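Oxidoreductase, NAD-binding/iron-sulfur cluster-binding protein (Nitratireductor pacificus pht-3B, PDB 6ZXX) probably works as a reductive dehalogenase, holding a cobalamin beside two four-iron, four-sulfur clusters that would pass electrons to it. Local coordinates at residues E433-A438 against C591-P596; I501-L506 against I567-V572; Q536-Q541 against A620-M625. All coordinates share one frame; numbering follows the deposited sequence.

Along the chain the segments come in the order 433-438, 501-506, 536-541, 567-572, 591-596 and 620-625. Both segments of contact 2 fall between those of contact 1, while contact 3 interleaves with both. The centres lie about 17 to 18 Å apart, gathered round one iron-sulfur cluster that all three touch. Contact 1 joins helix 432-437 to the cysteine-bearing helix 590-594. Contact 2 joins two loops beside the cobalamin, and contact 3 pairs helices 535-540 and 619-628. Trp568 of contact 2 packs against helix 535-540 of contact 3. Cobalamin pocket and dicluster region are thus built as one unit, consistent with electron transfer between clusters and cofactor.

Contact 1: E433-A438 against C591-P596; sequences ETMEGA and CMKMCP. With SF4 (iron/sulfur cluster), chain D; SF4 (iron/sulfur cluster), chain E.
Lys593 sends its ammonium group to the C-terminal end of helix 432-437, donating to the carbonyls of Met435, in the last turn, and Ala438, just past it. The bond from NZ to Met435 O is 2.9 Å long. It lies in the carbonyl plane and uses a lone pair of the oxygen. The second bond runs from NZ to Ala438 O, nearly along the C=O axis (162°). At 2.5 Å it is modelled very short, so its length is doubtful. Carbonyls at a helix C-terminus carry partial negative charge, which would probably favour a lysine there. The Lys593 chain is extended as far as CE and bends only at its last torsion (chi4 94°), which turns NZ toward both oxygens.

A water adds an indirect link. It donates to Glu436 OE1 and to Lys593 O, at 3.0 Å from each oxygen. Lys593 O also accepts a bond from Asn598. The Glu436 carboxylate is near the ammonium group without touching it.

Segment 591-596 holds the end of a ferredoxin-like cysteine motif. Cys591 SG binds an iron of one cluster at 2.3 Å, and Cys595 SG binds an iron of the other at 2.2 Å. A last cysteine, followed by proline, that serves the other cluster is the classic dicluster ferredoxin pattern. Pro596 rests its CD on sulfide S4 of the cluster bound by Cys595.

Beyond the polar core lies methionine packing. Met435 and Lys593 run past each other in opposite directions, with Met435 CG 3.8 Å from Lys593 CB. The Met435 sulfur lies over the backbone at Lys593. Met435 and Met592 cross at about a right angle, and their CE methyls meet at 3.9 Å. Met592 also touches Gln430 and the cobalamin.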
loop_
_atom_site.group_PDB
_atom_site.type_symbol
_atom_site.label_atom_id
_atom_site.label_comp_id
_atom_site.label_asym_id
_atom_site.label_seq_id
_atom_site.Cartn_x
_atom_site.Cartn_y
_atom_site.Cartn_z
ATOM N N GLU A 433 -1.812 -6.495 -10.042
ATOM C CA GLU A 433 -1.261 -7.677 -10.739
ATOM C C GLU A 433 -1.009 -8.852 -9.794
ATOM O O GLU A 433 -1.388 -9.986 -10.085
ATOM C CB GLU A 433 0.029 -7.341 -11.484
ATOM C CG GLU A 433 -0.205 -6.592 -12.813
ATOM C CD GLU A 433 -0.575 -5.115 -12.640
ATOM O OE1 GLU A 433 -0.278 -4.570 -11.524
ATOM O OE2 GLU A 433 -1.116 -4.496 -13.610
ATOM N N THR A 434 -0.384 -8.577 -8.664
ATOM C CA THR A 434 -0.195 -9.606 -7.651
ATOM C C THR A 434 -1.546 -10.208 -7.204
ATOM O O THR A 434 -1.715 -11.422 -7.148
ATOM C CB THR A 434 0.549 -9.066 -6.427
ATOM O OG1 THR A 434 1.780 -8.472 -6.830
ATOM C CG2 THR A 434 0.804 -10.158 -5.436
ATOM N N MET A 435 -2.493 -9.341 -6.920
ATOM C CA MET A 435 -3.788 -9.775 -6.454
ATOM C C MET A 435 -4.566 -10.547 -7.476
ATOM O O MET A 435 -5.454 -11.338 -7.130
ATOM C CB MET A 435 -4.642 -8.577 -6.023
ATOM C CG MET A 435 -5.700 -8.964 -4.992
ATOM S SD MET A 435 -6.516 -7.546 -4.229
ATOM C CE MET A 435 -5.273 -6.786 -3.179
ATOM N N GLU A 436 -4.282 -10.260 -8.744
ATOM C CA GLU A 436 -4.913 -10.976 -9.869
ATOM C C GLU A 436 -4.513 -12.452 -9.895
ATOM O O GLU A 436 -5.315 -13.299 -10.221
ATOM C CB GLU A 436 -4.631 -10.252 -11.224
ATOM C CG GLU A 436 -5.820 -10.127 -12.202
ATOM C CD GLU A 436 -7.227 -10.089 -11.569
ATOM O OE1 GLU A 436 -7.512 -9.331 -10.616
ATOM O OE2 GLU A 436 -8.063 -10.882 -12.040
ATOM N N GLY A 437 -3.274 -12.737 -9.532
ATOM C CA GLY A 437 -2.783 -14.121 -9.457
ATOM C C GLY A 437 -3.135 -14.837 -8.147
ATOM O O GLY A 437 -2.952 -16.034 -8.024
ATOM N N ALA A 438 -3.628 -14.095 -7.175
ATOM C CA ALA A 438 -3.827 -14.591 -5.840
ATOM C C ALA A 438 -5.238 -15.028 -5.651
ATOM O O ALA A 438 -6.116 -14.625 -6.357
ATOM C CB ALA A 438 -3.477 -13.508 -4.799
ATOM N N CYS A 591 -12.117 -9.896 -0.878
ATOM C CA CYS A 591 -13.219 -8.989 -1.192
ATOM C C CYS A 591 -12.765 -7.841 -2.073
ATOM O O CYS A 591 -13.511 -7.414 -2.995
ATOM C CB CYS A 591 -13.866 -8.475 0.070
ATOM S SG CYS A 591 -12.724 -7.877 1.337
ATOM N N MET A 592 -11.544 -7.359 -1.828
ATOM C CA MET A 592 -10.941 -6.341 -2.715
ATOM C C MET A 592 -10.655 -6.896 -4.101
ATOM O O MET A 592 -10.846 -6.246 -5.110
ATOM C CB MET A 592 -9.640 -5.858 -2.154
ATOM C CG MET A 592 -9.740 -5.149 -0.832
ATOM S SD MET A 592 -8.126 -4.578 -0.308
ATOM C CE MET A 592 -7.381 -6.167 0.040
ATOM N N LYS A 593 -10.172 -8.131 -4.123
ATOM C CA LYS A 593 -9.856 -8.809 -5.351
ATOM C C LYS A 593 -11.073 -8.966 -6.268
ATOM O O LYS A 593 -10.991 -8.776 -7.480
ATOM C CB LYS A 593 -9.263 -10.198 -5.016
ATOM C CG LYS A 593 -8.834 -10.965 -6.272
ATOM C CD LYS A 593 -8.585 -12.441 -6.034
ATOM C CE LYS A 593 -8.679 -13.147 -7.403
ATOM N NZ LYS A 593 -7.384 -13.330 -8.121
ATOM N N MET A 594 -12.213 -9.312 -5.691
ATOM C CA MET A 594 -13.379 -9.773 -6.488
ATOM C C MET A 594 -14.303 -8.641 -6.972
ATOM O O MET A 594 -15.176 -8.817 -7.818
ATOM C CB MET A 594 -14.178 -10.802 -5.700
ATOM C CG MET A 594 -13.360 -12.035 -5.335
ATOM S SD MET A 594 -12.496 -12.829 -6.714
ATOM C CE MET A 594 -13.877 -13.535 -7.625
ATOM N N CYS A 595 -14.037 -7.441 -6.479
ATOM C CA CYS A 595 -14.853 -6.273 -6.809
ATOM C C CYS A 595 -14.641 -5.849 -8.236
ATOM O O CYS A 595 -13.510 -5.788 -8.699
ATOM C CB CYS A 595 -14.468 -5.108 -5.884
ATOM S SG CYS A 595 -15.394 -3.611 -6.176
ATOM N N PRO A 596 -15.746 -5.498 -8.924
ATOM C CA PRO A 596 -15.613 -5.065 -10.318
ATOM C C PRO A 596 -14.735 -3.840 -10.484
ATOM O O PRO A 596 -14.093 -3.700 -11.513
ATOM C CB PRO A 596 -17.068 -4.812 -10.737
ATOM C CG PRO A 596 -17.866 -5.804 -9.918
ATOM C CD PRO A 596 -17.170 -5.793 -8.583
HETATM FE FE1 SF4 D . -19.014 -5.316 -3.380
HETATM FE FE2 SF4 D . -19.972 -4.980 -6.020
HETATM FE FE3 SF4 D . -17.371 -3.893 -5.282
HETATM FE FE4 SF4 D . -19.823 -2.802 -4.340
HETATM S S1 SF4 D . -19.064 -3.038 -6.357
HETATM S S2 SF4 D . -18.053 -3.410 -3.265
HETATM S S3 SF4 D . -20.862 -4.618 -4.125
HETATM S S4 SF4 D . -18.144 -5.877 -5.300
HETATM FE FE1 SF4 E . -12.841 -10.434 5.547
HETATM FE FE2 SF4 E . -11.691 -12.074 3.519
HETATM FE FE3 SF4 E . -13.049 -9.540 2.825
HETATM FE FE4 SF4 E . -14.508 -11.804 3.759
HETATM S S1 SF4 E . -13.227 -11.623 2.086
HETATM S S2 SF4 E . -14.520 -9.759 4.357
HETATM S S3 SF4 E . -13.063 -12.567 5.145
HETATM S S4 SF4 E . -11.347 -10.030 4.065
HETATM O O HOH W 1 -10.448 -8.890 -10.384
#

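Contact 2: I501-L506 against I567-V572. With SF4 (iron/sulfur cluster), chain D.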
loop_
_atom_site.group_PDB
_atom_site.type_symbol
_atom_site.label_atom_id
_atom_site.label_comp_id
_atom_site.label_asym_id
_atom_site.label_seq_id
_atom_site.Cartn_x
_atom_site.Cartn_y
_atom_site.Cartn_z
ATOM N N ILE A 501 -18.568 -3.724 0.837
ATOM C CA ILE A 501 -17.561 -4.500 1.556
ATOM C C ILE A 501 -17.706 -4.237 3.064
ATOM O O ILE A 501 -17.603 -5.150 3.878
ATOM C CB ILE A 501 -16.134 -4.212 1.037
ATOM C CG1 ILE A 501 -16.050 -4.675 -0.416
ATOM C CG2 ILE A 501 -15.092 -4.958 1.886
ATOM C CD1 ILE A 501 -14.736 -4.397 -1.134
ATOM N N GLY A 502 -17.872 -2.970 3.424
ATOM C CA GLY A 502 -18.300 -2.577 4.742
ATOM C C GLY A 502 -17.380 -1.673 5.534
ATOM O O GLY A 502 -17.737 -0.519 5.846
ATOM N N ASP A 503 -16.232 -2.232 5.919
ATOM C CA ASP A 503 -15.173 -1.524 6.668
ATOM C C ASP A 503 -14.083 -1.068 5.705
ATOM O O ASP A 503 -12.959 -0.727 6.107
ATOM C CB ASP A 503 -14.628 -2.399 7.823
ATOM C CG ASP A 503 -15.561 -2.368 9.087
ATOM O OD1 ASP A 503 -16.778 -2.003 8.903
ATOM O OD2 ASP A 503 -15.104 -2.713 10.245
ATOM N N THR A 504 -14.450 -1.093 4.417
ATOM C CA THR A 504 -13.622 -0.616 3.313
ATOM C C THR A 504 -14.440 0.412 2.488
ATOM O O THR A 504 -15.636 0.241 2.224
ATOM C CB THR A 504 -13.097 -1.804 2.453
ATOM O OG1 THR A 504 -12.478 -2.756 3.333
ATOM C CG2 THR A 504 -12.057 -1.334 1.469
ATOM N N LEU A 505 -13.763 1.502 2.152
ATOM C CA LEU A 505 -14.297 2.519 1.219
ATOM C C LEU A 505 -13.664 2.289 -0.137
ATOM O O LEU A 505 -12.558 1.718 -0.264
ATOM C CB LEU A 505 -14.050 3.944 1.728
ATOM C CG LEU A 505 -15.041 4.360 2.828
ATOM C CD1 LEU A 505 -14.462 4.034 4.202
ATOM C CD2 LEU A 505 -15.390 5.815 2.836
ATOM N N LEU A 506 -14.363 2.724 -1.166
ATOM C CA LEU A 506 -14.001 2.344 -2.498
ATOM C C LEU A 506 -13.711 3.609 -3.300
ATOM O O LEU A 506 -14.453 4.584 -3.302
ATOM C CB LEU A 506 -15.138 1.493 -3.076
ATOM C CG LEU A 506 -14.964 0.813 -4.421
ATOM C CD1 LEU A 506 -15.869 -0.397 -4.488
ATOM C CD2 LEU A 506 -15.217 1.744 -5.578
ATOM N N ILE A 567 -24.225 2.753 6.763
ATOM C CA ILE A 567 -23.109 1.868 6.379
ATOM C C ILE A 567 -23.676 0.506 5.930
ATOM O O ILE A 567 -24.794 0.148 6.310
ATOM C CB ILE A 567 -22.137 1.692 7.582
ATOM C CG1 ILE A 567 -20.799 1.095 7.174
ATOM C CG2 ILE A 567 -22.780 0.823 8.667
ATOM C CD1 ILE A 567 -19.892 2.090 6.526
ATOM N N TRP A 568 -22.931 -0.236 5.101
ATOM C CA TRP A 568 -23.179 -1.678 4.956
ATOM C C TRP A 568 -22.352 -2.357 6.010
ATOM O O TRP A 568 -21.143 -2.375 5.919
ATOM C CB TRP A 568 -22.772 -2.198 3.604
ATOM C CG TRP A 568 -23.817 -2.085 2.549
ATOM C CD1 TRP A 568 -24.951 -2.852 2.419
ATOM C CD2 TRP A 568 -23.833 -1.169 1.450
ATOM N NE1 TRP A 568 -25.652 -2.465 1.309
ATOM C CE2 TRP A 568 -24.981 -1.436 0.690
ATOM C CE3 TRP A 568 -22.975 -0.161 1.024
ATOM C CZ2 TRP A 568 -25.288 -0.727 -0.469
ATOM C CZ3 TRP A 568 -23.281 0.545 -0.134
ATOM C CH2 TRP A 568 -24.424 0.253 -0.870
ATOM N N LYS A 569 -22.971 -2.873 7.049
ATOM C CA LYS A 569 -22.162 -3.422 8.121
ATOM C C LYS A 569 -21.844 -4.882 7.869
ATOM O O LYS A 569 -22.760 -5.739 7.869
ATOM C CB LYS A 569 -22.791 -3.243 9.525
ATOM C CG LYS A 569 -21.790 -3.415 10.696
ATOM C CD LYS A 569 -20.736 -2.296 10.580
ATOM C CE LYS A 569 -19.488 -2.384 11.423
ATOM N NZ LYS A 569 -18.571 -1.280 11.003
ATOM N N ALA A 570 -20.539 -5.164 7.688
ATOM C CA ALA A 570 -20.034 -6.539 7.585
ATOM C C ALA A 570 -20.011 -7.138 8.976
ATOM O O ALA A 570 -20.125 -6.398 9.986
ATOM C CB ALA A 570 -18.648 -6.552 6.969
ATOM N N ASP A 571 -19.861 -8.476 9.044
ATOM C CA ASP A 571 -19.693 -9.203 10.300
ATOM C C ASP A 571 -18.223 -9.317 10.654
ATOM O O ASP A 571 -17.501 -10.182 10.157
ATOM C CB ASP A 571 -20.309 -10.578 10.224
ATOM C CG ASP A 571 -20.489 -11.198 11.556
ATOM O OD1 ASP A 571 -19.530 -11.219 12.366
ATOM O OD2 ASP A 571 -21.616 -11.650 11.833
ATOM N N VAL A 572 -17.783 -8.389 11.500
ATOM C CA VAL A 572 -16.359 -8.210 11.807
ATOM C C VAL A 572 -15.823 -9.316 12.707
ATOM O O VAL A 572 -14.600 -9.522 12.803
ATOM C CB VAL A 572 -16.099 -6.845 12.427
ATOM C CG1 VAL A 572 -16.564 -5.766 11.461
ATOM C CG2 VAL A 572 -16.783 -6.727 13.781
HETATM FE FE1 SF4 D . -19.014 -5.316 -3.380
HETATM FE FE2 SF4 D . -19.972 -4.980 -6.020
HETATM FE FE3 SF4 D . -17.371 -3.893 -5.282
HETATM FE FE4 SF4 D . -19.823 -2.802 -4.340
HETATM S S1 SF4 D . -19.064 -3.038 -6.357
HETATM S S2 SF4 D . -18.053 -3.410 -3.265
HETATM S S3 SF4 D . -20.862 -4.618 -4.125
HETATM S S4 SF4 D . -18.144 -5.877 -5.300
#
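Asp503 and Lys569 reach across the contact and cross obliquely, forming a salt bridge. Lys569 NZ donates to Asp503 OD1 at 2.9 Å, on the syn lone pair, the side of the other carboxylate oxygen. The Lys569 chain starts away from segment 501-506 and turns back at its second torsion (chi2 64°), after which it runs straight out to NZ.

Both charged groups have a further partner in the cobalamin. Asp503 OD2 is hydrogen-bonded to cobalamin O8R, and Lys569 NZ makes a salt bridge to the phosphate oxygen O5. Lys569 also has a cation-pi contact with Phe562. An alanine in place of Asp503 would probably leave Lys569 without its carboxylate mate, held by the cobalamin phosphate and Phe562, and cost the cofactor a hydrogen bond.

Val572 stands at about a right angle to Asp503. Its CG1 methyl lies 3.6 Å from Asp503 OD2, the same oxygen that binds the cofactor.

The backbones come closest at Gly502, whose CA sits 3.1 Å from Trp568 O. A side chain on Gly502 would run into that oxygen and into the Ala570 methyl. The backbone angles (phi 121°, psi -68°) also suit only glycine. The Ala570 methyl packs on Ile501 O at 3.6 Å, while that carbonyl oxygen takes a hydrogen bond from cobalamin N45. Ile567 puts CD1 against Gly502 O at 3.5 Å.

The Ile501 side chain points away from segment 567-572, with CG1 3.7 Å from sulfide S2 of the iron-sulfur cluster. Cofactor and cluster therefore meet the same short loop. Two loops tied by a lysine-aspartate pair form part of the wall of the cobalamin pocket, next to the cluster.

Contact 3: Q536-Q541 against A620-M625. With SF4 (iron/sulfur cluster), chain D.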
loop_
_atom_site.group_PDB
_atom_site.type_symbol
_atom_site.label_atom_id
_atom_site.label_comp_id
_atom_site.label_asym_id
_atom_site.label_seq_id
_atom_site.Cartn_x
_atom_site.Cartn_y
_atom_site.Cartn_z
ATOM N N GLN A 536 -23.230 4.240 -4.580
ATOM C CA GLN A 536 -24.347 3.744 -3.778
ATOM C C GLN A 536 -25.301 2.955 -4.642
ATOM O O GLN A 536 -25.693 1.845 -4.300
ATOM C CB GLN A 536 -25.066 4.893 -3.068
ATOM C CG GLN A 536 -24.208 5.667 -2.058
ATOM C CD GLN A 536 -23.356 4.767 -1.222
ATOM O OE1 GLN A 536 -23.879 3.908 -0.516
ATOM N NE2 GLN A 536 -22.040 4.913 -1.330
ATOM N N ASP A 537 -25.638 3.525 -5.783
ATOM C CA ASP A 537 -26.490 2.853 -6.779
ATOM C C ASP A 537 -25.825 1.602 -7.358
ATOM O O ASP A 537 -26.476 0.577 -7.599
ATOM C CB ASP A 537 -26.820 3.850 -7.898
ATOM C CG ASP A 537 -27.713 3.250 -8.976
ATOM O OD1 ASP A 537 -28.856 2.866 -8.606
ATOM O OD2 ASP A 537 -27.228 3.126 -10.170
ATOM N N PHE A 538 -24.529 1.699 -7.617
ATOM C CA PHE A 538 -23.776 0.556 -8.113
ATOM C C PHE A 538 -23.773 -0.624 -7.130
ATOM O O PHE A 538 -24.175 -1.743 -7.495
ATOM C CB PHE A 538 -22.344 0.960 -8.424
ATOM C CG PHE A 538 -21.639 -0.001 -9.320
ATOM C CD1 PHE A 538 -21.190 -1.253 -8.838
ATOM C CD2 PHE A 538 -21.424 0.317 -10.662
ATOM C CE1 PHE A 538 -20.534 -2.145 -9.699
ATOM C CE2 PHE A 538 -20.778 -0.579 -11.511
ATOM C CZ PHE A 538 -20.349 -1.811 -11.041
ATOM N N CYS A 539 -23.337 -0.405 -5.896
ATOM C CA CYS A 539 -23.328 -1.481 -4.884
ATOM C C CYS A 539 -24.716 -2.019 -4.586
ATOM O O CYS A 539 -24.845 -3.180 -4.224
ATOM C CB CYS A 539 -22.649 -1.050 -3.570
ATOM S SG CYS A 539 -20.824 -0.973 -3.616
ATOM N N ASN A 540 -25.740 -1.187 -4.684
ATOM C CA ASN A 540 -27.124 -1.644 -4.494
ATOM C C ASN A 540 -27.526 -2.730 -5.453
ATOM O O ASN A 540 -28.346 -3.586 -5.087
ATOM C CB ASN A 540 -28.146 -0.491 -4.515
ATOM C CG ASN A 540 -28.172 0.288 -3.159
ATOM O OD1 ASN A 540 -27.992 -0.286 -2.052
ATOM N ND2 ASN A 540 -28.367 1.607 -3.242
ATOM N N GLN A 541 -26.916 -2.769 -6.638
ATOM C CA GLN A 541 -27.227 -3.845 -7.578
ATOM C C GLN A 541 -26.094 -4.818 -7.827
ATOM O O GLN A 541 -26.128 -5.584 -8.774
ATOM C CB GLN A 541 -27.790 -3.291 -8.887
ATOM C CG GLN A 541 -27.155 -2.018 -9.365
ATOM C CD GLN A 541 -27.934 -1.357 -10.478
ATOM O OE1 GLN A 541 -28.666 -2.009 -11.261
ATOM N NE2 GLN A 541 -27.726 -0.070 -10.612
ATOM N N ALA A 620 -25.870 -2.175 -14.306
ATOM C CA ALA A 620 -26.314 -3.596 -14.202
ATOM C C ALA A 620 -25.582 -4.561 -15.176
ATOM O O ALA A 620 -25.264 -5.684 -14.833
ATOM C CB ALA A 620 -27.804 -3.675 -14.430
ATOM N N ALA A 621 -25.359 -4.093 -16.389
ATOM C CA ALA A 621 -24.737 -4.838 -17.450
ATOM C C ALA A 621 -23.259 -5.036 -17.141
ATOM O O ALA A 621 -22.674 -6.074 -17.445
ATOM C CB ALA A 621 -24.899 -4.070 -18.766
ATOM N N ILE A 622 -22.640 -3.989 -16.620
ATOM C CA ILE A 622 -21.233 -4.034 -16.236
ATOM C C ILE A 622 -21.036 -5.025 -15.099
ATOM O O ILE A 622 -20.098 -5.817 -15.057
ATOM C CB ILE A 622 -20.737 -2.618 -15.835
ATOM C CG1 ILE A 622 -20.588 -1.787 -17.108
ATOM C CG2 ILE A 622 -19.386 -2.676 -15.115
ATOM C CD1 ILE A 622 -20.155 -0.361 -16.884
ATOM N N ILE A 623 -21.919 -4.942 -14.130
ATOM C CA ILE A 623 -21.890 -5.883 -13.015
ATOM C C ILE A 623 -21.987 -7.332 -13.490
ATOM O O ILE A 623 -21.225 -8.201 -13.043
ATOM C CB ILE A 623 -23.040 -5.584 -12.039
ATOM C CG1 ILE A 623 -22.784 -4.250 -11.349
ATOM C CG2 ILE A 623 -23.164 -6.696 -11.032
ATOM C CD1 ILE A 623 -23.990 -3.700 -10.658
ATOM N N ALA A 624 -22.904 -7.585 -14.420
ATOM C CA ALA A 624 -23.187 -8.956 -14.917
ATOM C C ALA A 624 -22.085 -9.487 -15.784
ATOM O O ALA A 624 -21.714 -10.670 -15.687
ATOM C CB ALA A 624 -24.461 -8.958 -15.697
ATOM N N MET A 625 -21.550 -8.619 -16.624
ATOM C CA MET A 625 -20.471 -9.002 -17.509
ATOM C C MET A 625 -19.172 -9.168 -16.771
ATOM O O MET A 625 -18.291 -9.887 -17.232
ATOM C CB MET A 625 -20.306 -8.016 -18.650
ATOM C CG MET A 625 -21.449 -8.047 -19.701
ATOM S SD MET A 625 -21.941 -9.628 -20.447
ATOM C CE MET A 625 -20.301 -10.137 -21.073
HETATM FE FE1 SF4 D . -19.014 -5.316 -3.380
HETATM FE FE2 SF4 D . -19.972 -4.980 -6.020
HETATM FE FE3 SF4 D . -17.371 -3.893 -5.282
HETATM FE FE4 SF4 D . -19.823 -2.802 -4.340
HETATM S S1 SF4 D . -19.064 -3.038 -6.357
HETATM S S2 SF4 D . -18.053 -3.410 -3.265
HETATM S S3 SF4 D . -20.862 -4.618 -4.125
HETATM S S4 SF4 D . -18.144 -5.877 -5.300
#
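Phe538 and Ile623 meet because each first torsion swings its group out between the two helices. The Phe538 ring leaves its helix opposite the backbone N (chi1 -162°). Ile623 turns CG1 opposite its own carbonyl carbon (chi1 -68°) and then continues extended to CD1. The two side chains arrive from opposite directions. Ile623 CD1 lies over one face of the ring, 4.1 Å from the centroid and 19° off the normal, a CH-pi contact. Ile623 CG1 is nearer the rim, 3.5 Å from Phe538 CZ. Ile622 comes in at the ring edge, its CG2 methyl 4.3 Å from the same CZ. Trp597 adds an edge-to-face partner for the ring.

The ring also borders the cluster. Phe538 CD1 lies 3.7 Å from sulfide S1, approached obliquely. The next residue, Cys539, points away from helix 619-628, and its SG binds iron FE4 at 2.2 Å. Cys539 opens the CX2CX2CX3CP sequence of a ferredoxin-type motif, with Cys542 and Cys545 as further ligands of this cluster. Helix 619-628 thus packs against the end of helix 535-540, where the cluster-binding loop begins. Ile623 also comes close to Cys542.

Gln541 extends the contact at the partly exposed edge. Ile623 CD1 rests on Gln541 O at 3.4 Å, and the Gln541 and Ile623 side chains cross at about a right angle. Gln541 OE1 reaches the Ala620 methyl, CB, at 3.7 Å. The amide nitrogen NE2 turns back to Asp537 O in a weak hydrogen bond. No hydrogen bond joins the two segments; they meet by packing, and just before segment 620-625 Arg619 makes a salt bridge to Asp537.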